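Local coordinates for mandalate racemase/muconate lactonizing enzyme (Unidentified, PDB 4E4U), which probably catalyses a racemisation, cycloisomerisation or related reaction of a carboxylate substrate, as in the mandelate racemase/muconate lactonizing enzyme family, at residues L28-D31 with D32-G36; E369-M372 with D373-K376; E384-H387 with L388-G391. All coordinates share one frame; numbering follows the deposited sequence.

Interaction 1 of 3, residues L28-D31 with D32-G36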
loop_
_atom_site.group_PDB
_atom_site.type_symbol
_atom_site.label_atom_id
_atom_site.label_comp_id
_atom_site.label_asym_id
_atom_site.label_seq_id
_atom_site.Cartn_x
_atom_site.Cartn_y
_atom_site.Cartn_z
ATOM N N LEU A 28 43.124 0.584 23.981
ATOM C CA LEU A 28 43.948 0.120 22.871
ATOM C C LEU A 28 45.241 0.901 22.820
ATOM O O LEU A 28 45.267 2.095 23.128
ATOM C CB LEU A 28 43.219 0.328 21.546
ATOM C CG LEU A 28 41.842 -0.309 21.411
ATOM C CD1 LEU A 28 41.279 -0.033 20.025
ATOM C CD2 LEU A 28 41.938 -1.804 21.676
ATOM N N LYS A 29 46.321 0.240 22.423
ATOM C CA LYS A 29 47.571 0.946 22.191
ATOM C C LYS A 29 48.088 0.624 20.796
ATOM O O LYS A 29 47.934 -0.502 20.305
ATOM C CB LYS A 29 48.618 0.599 23.254
ATOM C CG LYS A 29 49.702 1.662 23.412
ATOM C CD LYS A 29 50.555 1.428 24.652
ATOM C CE LYS A 29 51.317 2.692 25.041
ATOM N NZ LYS A 29 52.778 2.448 25.187
ATOM N N THR A 30 48.675 1.627 20.152
ATOM C CA THR A 30 49.267 1.449 18.833
ATOM C C THR A 30 50.752 1.126 18.935
ATOM O O THR A 30 51.360 1.262 20.006
ATOM C CB THR A 30 49.131 2.708 17.978
ATOM O OG1 THR A 30 49.919 3.758 18.553
ATOM C CG2 THR A 30 47.671 3.144 17.877
ATOM N N ASP A 31 51.335 0.723 17.808
ATOM C CA ASP A 31 52.751 0.401 17.741
ATOM C C ASP A 31 53.642 1.613 17.998
ATOM O O ASP A 31 54.789 1.458 18.406
ATOM C CB ASP A 31 53.099 -0.269 16.402
ATOM C CG ASP A 31 52.656 0.541 15.184
ATOM O OD1 ASP A 31 51.816 1.468 15.300
ATOM O OD2 ASP A 31 53.143 0.214 14.081
ATOM N N ASP A 32 53.127 2.821 17.770
ATOM C CA ASP A 32 53.919 4.017 18.062
ATOM C C ASP A 32 53.429 4.765 19.306
ATOM O O ASP A 32 53.712 5.953 19.495
ATOM C CB ASP A 32 53.990 4.942 16.841
ATOM C CG ASP A 32 52.681 5.639 16.557
ATOM O OD1 ASP A 32 51.691 5.357 17.253
ATOM O OD2 ASP A 32 52.631 6.472 15.628
ATOM N N GLY A 33 52.675 4.064 20.141
ATOM C CA GLY A 33 52.415 4.527 21.490
ATOM C C GLY A 33 51.194 5.397 21.725
ATOM O O GLY A 33 51.071 5.987 22.798
ATOM N N ILE A 34 50.290 5.494 20.754
ATOM C CA ILE A 34 49.067 6.264 20.972
ATOM C C ILE A 34 48.030 5.383 21.664
ATOM O O ILE A 34 47.833 4.229 21.278
ATOM C CB ILE A 34 48.494 6.847 19.656
ATOM C CG1 ILE A 34 49.585 7.580 18.871
ATOM C CG2 ILE A 34 47.326 7.787 19.946
ATOM C CD1 ILE A 34 49.052 8.437 17.724
ATOM N N GLU A 35 47.387 5.918 22.697
ATOM C CA GLU A 35 46.397 5.167 23.461
ATOM C C GLU A 35 45.001 5.651 23.133
ATOM O O GLU A 35 44.774 6.855 23.007
ATOM C CB GLU A 35 46.615 5.362 24.960
ATOM C CG GLU A 35 47.871 4.745 25.530
ATOM C CD GLU A 35 47.758 4.552 27.028
ATOM O OE1 GLU A 35 47.310 5.494 27.719
ATOM O OE2 GLU A 35 48.096 3.449 27.508
ATOM N N GLY A 36 44.060 4.718 23.010
ATOM C CA GLY A 36 42.661 5.073 22.845
ATOM C C GLY A 36 41.799 4.315 23.836
ATOM O O GLY A 36 42.122 3.187 24.204
HETATM O O HOH W 1 46.126 2.140 26.251
#

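Interaction 2 of 3, residues E369-M372 with D373-K376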
loop_
_atom_site.group_PDB
_atom_site.type_symbol
_atom_site.label_atom_id
_atom_site.label_comp_id
_atom_site.label_asym_id
_atom_site.label_seq_id
_atom_site.Cartn_x
_atom_site.Cartn_y
_atom_site.Cartn_z
ATOM N N GLU A 369 39.734 10.388 29.417
ATOM C CA GLU A 369 40.812 9.480 29.793
ATOM C C GLU A 369 40.527 8.899 31.164
ATOM O O GLU A 369 40.212 9.637 32.098
ATOM C CB GLU A 369 42.160 10.212 29.812
ATOM C CG GLU A 369 43.360 9.312 30.119
ATOM C CD GLU A 369 44.690 10.042 30.037
ATOM O OE1 GLU A 369 44.694 11.269 29.807
ATOM O OE2 GLU A 369 45.736 9.385 30.207
ATOM N N LEU A 370 40.656 7.584 31.296
ATOM C CA LEU A 370 40.431 6.942 32.588
ATOM C C LEU A 370 41.539 7.255 33.581
ATOM O O LEU A 370 42.716 7.316 33.217
ATOM C CB LEU A 370 40.329 5.429 32.430
ATOM C CG LEU A 370 39.124 4.898 31.659
ATOM C CD1 LEU A 370 39.298 3.415 31.400
ATOM C CD2 LEU A 370 37.830 5.158 32.420
ATOM N N ASP A 371 41.147 7.439 34.837
ATOM C CA ASP A 371 42.087 7.507 35.940
ATOM C C ASP A 371 42.329 6.065 36.373
ATOM O O ASP A 371 41.481 5.454 37.027
ATOM C CB ASP A 371 41.497 8.338 37.084
ATOM C CG ASP A 371 42.467 8.528 38.236
ATOM O OD1 ASP A 371 43.237 7.594 38.537
ATOM O OD2 ASP A 371 42.455 9.620 38.842
ATOM N N MET A 372 43.481 5.517 36.000
ATOM C CA MET A 372 43.736 4.096 36.211
ATOM C C MET A 372 43.884 3.708 37.677
ATOM O O MET A 372 43.623 2.564 38.043
ATOM C CB MET A 372 44.941 3.622 35.396
ATOM C CG MET A 372 44.711 3.690 33.894
ATOM S SD MET A 372 43.127 2.991 33.368
ATOM C CE MET A 372 43.350 1.269 33.801
ATOM N N ASP A 373 44.291 4.646 38.523
ATOM C CA ASP A 373 44.365 4.342 39.943
ATOM C C ASP A 373 42.960 4.117 40.511
ATOM O O ASP A 373 42.738 3.197 41.297
ATOM C CB ASP A 373 45.107 5.446 40.692
ATOM C CG ASP A 373 46.566 5.546 40.282
ATOM O OD1 ASP A 373 47.209 4.493 40.079
ATOM O OD2 ASP A 373 47.072 6.678 40.162
ATOM N N VAL A 374 42.005 4.937 40.084
ATOM C CA VAL A 374 40.616 4.761 40.497
ATOM C C VAL A 374 40.038 3.476 39.909
ATOM O O VAL A 374 39.385 2.700 40.614
ATOM C CB VAL A 374 39.752 5.978 40.104
ATOM C CG1 VAL A 374 38.280 5.725 40.417
ATOM C CG2 VAL A 374 40.258 7.232 40.815
ATOM N N VAL A 375 40.287 3.245 38.622
ATOM C CA VAL A 375 39.850 2.016 37.964
ATOM C C VAL A 375 40.336 0.778 38.720
ATOM O O VAL A 375 39.549 -0.130 39.000
ATOM C CB VAL A 375 40.323 1.962 36.496
ATOM C CG1 VAL A 375 40.091 0.580 35.899
ATOM C CG2 VAL A 375 39.608 3.022 35.675
ATOM N N LYS A 376 41.620 0.749 39.064
ATOM C CA LYS A 376 42.181 -0.407 39.762
ATOM C C LYS A 376 41.508 -0.663 41.113
ATOM O O LYS A 376 41.307 -1.813 41.502
ATOM C CB LYS A 376 43.694 -0.261 39.944
ATOM C CG LYS A 376 44.482 -0.300 38.640
ATOM C CD LYS A 376 45.962 -0.025 38.874
ATOM C CE LYS A 376 46.648 0.404 37.584
ATOM N NZ LYS A 376 48.125 0.209 37.649
HETATM O O HOH W 2 45.616 8.736 39.787
#

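Interaction 3 of 3, residues E384-H387 with L388-G391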
loop_
_atom_site.group_PDB
_atom_site.type_symbol
_atom_site.label_atom_id
_atom_site.label_comp_id
_atom_site.label_asym_id
_atom_site.label_seq_id
_atom_site.Cartn_x
_atom_site.Cartn_y
_atom_site.Cartn_z
ATOM N N GLU A 384 26.413 -10.238 41.600
ATOM C CA GLU A 384 25.640 -11.315 41.003
ATOM C C GLU A 384 24.839 -10.869 39.777
ATOM O O GLU A 384 24.499 -11.682 38.916
ATOM C CB GLU A 384 24.691 -11.900 42.058
ATOM C CG GLU A 384 23.773 -10.869 42.746
ATOM C CD GLU A 384 24.504 -9.963 43.741
ATOM O OE1 GLU A 384 25.663 -10.268 44.102
ATOM O OE2 GLU A 384 23.921 -8.935 44.152
ATOM N N ARG A 385 24.543 -9.577 39.695
ATOM C CA ARG A 385 23.603 -9.073 38.698
ATOM C C ARG A 385 24.247 -8.638 37.390
ATOM O O ARG A 385 25.438 -8.314 37.341
ATOM C CB ARG A 385 22.800 -7.902 39.273
ATOM C CG ARG A 385 21.850 -8.283 40.400
ATOM C CD ARG A 385 21.076 -7.069 40.897
ATOM N NE ARG A 385 20.184 -6.514 39.883
ATOM C CZ ARG A 385 18.888 -6.798 39.787
ATOM N NH1 ARG A 385 18.324 -7.641 40.644
ATOM N NH2 ARG A 385 18.154 -6.240 38.834
ATOM N N LEU A 386 23.444 -8.634 36.330
ATOM C CA LEU A 386 23.825 -8.006 35.070
ATOM C C LEU A 386 23.731 -6.488 35.212
ATOM O O LEU A 386 23.200 -5.985 36.202
ATOM C CB LEU A 386 22.901 -8.480 33.953
ATOM C CG LEU A 386 22.957 -9.970 33.619
ATOM C CD1 LEU A 386 21.824 -10.349 32.687
ATOM C CD2 LEU A 386 24.307 -10.303 33.003
ATOM N N HIS A 387 24.246 -5.757 34.227
ATOM C CA HIS A 387 24.233 -4.301 34.286
ATOM C C HIS A 387 22.826 -3.752 34.532
ATOM O O HIS A 387 22.643 -2.820 35.328
ATOM C CB HIS A 387 24.796 -3.706 33.005
ATOM C CG HIS A 387 25.008 -2.232 33.095
ATOM N ND1 HIS A 387 24.411 -1.330 32.248
ATOM C CD2 HIS A 387 25.734 -1.504 33.978
ATOM C CE1 HIS A 387 24.773 -0.106 32.590
ATOM N NE2 HIS A 387 25.580 -0.182 33.629
ATOM N N LEU A 388 21.858 -4.336 33.824
ATOM C CA LEU A 388 20.428 -4.096 34.019
ATOM C C LEU A 388 19.763 -5.454 33.898
ATOM O O LEU A 388 20.324 -6.347 33.269
ATOM C CB LEU A 388 19.866 -3.173 32.932
ATOM C CG LEU A 388 20.168 -1.679 33.009
ATOM C CD1 LEU A 388 19.677 -0.987 31.747
ATOM C CD2 LEU A 388 19.514 -1.063 34.235
ATOM N N GLN A 389 18.582 -5.621 34.488
ATOM C CA GLN A 389 17.826 -6.868 34.361
ATOM C C GLN A 389 16.339 -6.594 34.199
ATOM O O GLN A 389 15.854 -5.518 34.572
ATOM C CB GLN A 389 18.046 -7.772 35.584
ATOM C CG GLN A 389 19.490 -8.205 35.743
ATOM C CD GLN A 389 19.752 -9.196 36.865
ATOM O OE1 GLN A 389 20.893 -9.622 37.051
ATOM N NE2 GLN A 389 18.714 -9.565 37.616
ATOM N N MET A 390 15.619 -7.559 33.631
ATOM C CA MET A 390 14.162 -7.484 33.578
ATOM C C MET A 390 13.561 -8.349 34.674
ATOM O O MET A 390 14.187 -9.308 35.127
ATOM C CB MET A 390 13.638 -7.909 32.203
ATOM C CG MET A 390 14.314 -7.159 31.070
ATOM S SD MET A 390 13.518 -7.305 29.476
ATOM C CE MET A 390 12.084 -6.255 29.696
ATOM N N GLY A 391 12.351 -8.004 35.103
ATOM C CA GLY A 391 11.654 -8.775 36.114
ATOM C C GLY A 391 11.483 -10.221 35.693
ATOM O O GLY A 391 11.250 -10.514 34.521
#

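Interaction 1 of 3, residues L28-D31 with D32-G36
T30 points its hydroxyl across the turn, where OG1 works in two directions. OG1 of T30 gives its proton to OD1 of D32 at 2.7 Å, meeting that oxygen nearly along its C-O axis. It also accepts from I34, whose N lies 2.8 Å from OG1 of T30. The torsion explains this double role: OG1 sits between the backbone N and the carbonyl carbon (chi1 66°), while CG2 of T30 rests on the carbonyl O of I34, 3.6 Å away. The T30 and I34 side chains meet at a slant, and I104 and A108 of helix 88-109 pack against them. This is the end of a beta hairpin, strands 22-30 and 35-40 of the N-terminal domain, closed by a type I turn from T30 to G33. The turn bond runs from G33 N to T30 O at 3.1 Å, and T30 N donates to I34 O. K29 and E35 form a non-hydrogen-bonded pair, and their aliphatic parts touch obliquely, CE of K29 lying 4.0 Å from CG of E35. Their charged ends stay apart, NZ of K29 being 5.3 Å from OE2 of E35. L28 and G36 make the neighbouring hydrogen-bonded pair through two backbone bonds.

Interaction 2 of 3, residues E369-M372 with D373-K376
D371 receives N-H groups of the first helical turn on one carboxylate oxygen. OD1 of D371 accepts from D373 N at 3.1 Å and from V374 N at 3.3 Å. Both bonds are weak, and the first is clearly bent, at 125°. A water adds a third donor to OD1 of D371 at 2.9 Å and also donates to OD2 of D373. This makes D371 the N-cap of helix 372-377, the short helix that follows the barrel domain's last strands. CG of D371 stands anti to the backbone N (chi1 -176°), which brings the carboxylate back over the N-H groups. CG of D371 then touches CG2 of V374 at 3.6 Å, the two side chains crossing at about a right angle. The carbonyl of D371 is used as well: V375 N meets O of D371 at 3.0 Å, nearly straight at 170°. One residue on, K376 N donates to M372 O, and the aliphatic chain of K376 passes close by the same oxygen. M372 and V375 lie side by side, pointing the same way, with CE of M372 3.9 Å from CG1 of V375. Both also pack on H9 of strand 3-12. The carboxylates of D371 and D373 would repel each other, but the shared water and the helix N-terminus probably ease this and help keep D371 ionised.

Interaction 3 of 3, residues E384-H387 with L388-G391
OE1 of Q389 accepts the backbone N-H of L386, N to OE1 2.8 Å, a nearly straight bond with an angle of 162° at the hydrogen. A side chain thus bridges a bend in the long C-terminal loop after helix 372-377 in this enolase-superfamily fold. The chain turns at H387 and comes back, which sets Q389 beside R385 and L386. The Q389 chain is extended beyond CG, and this carries its amide inward to the L386 N-H. The donor lies only slightly out of the carbonyl plane, tilted by 16°. OE1 of Q389 also rests against the start of the R385 side chain, 3.4 Å from CB of R385. The other end of the amide stacks on the R385 guanidinium. NE2 of Q389 lies over one face, offset toward the rim, 3.5 Å from CZ of R385. This is an offset stack, the planes tilted 23° from each other. The R385 chain is bent at chi3, which folds the guanidinium back over the amide. L386 crosses the Q389 chain at about a right angle, with its CB on CG of Q389. The H387 ring turns elsewhere: it meets the ring of Y22, and its NE2 bonds to the carbonyl of G19. L386 also packs on R60 of a second subunit, and L388 on F82 of that subunit. The carbonyl O of L388, buried here without a polar partner, lies 3.4 Å from CB of L386.

The contacts follow one another along the chain in numerical order. Interaction 1 belongs to the N-terminal domain, at the turn of the hairpin 22-30 and 35-40. Interaction 2 comes after the barrel strands, yet M372 and V375 pack on strand 3-12 and L370 on strand 22-30, the sheet that also carries interaction 1. Their centres are about 17 Å apart and their nearest atoms about 5 Å. Interaction 3 lies further along the chain, with its centre about 25 Å from that of interaction 2 and about 34 Å from that of interaction 1. The C-terminal part of the chain thus packs on the N-terminal sheet at interaction 2 and touches a second subunit at interaction 3.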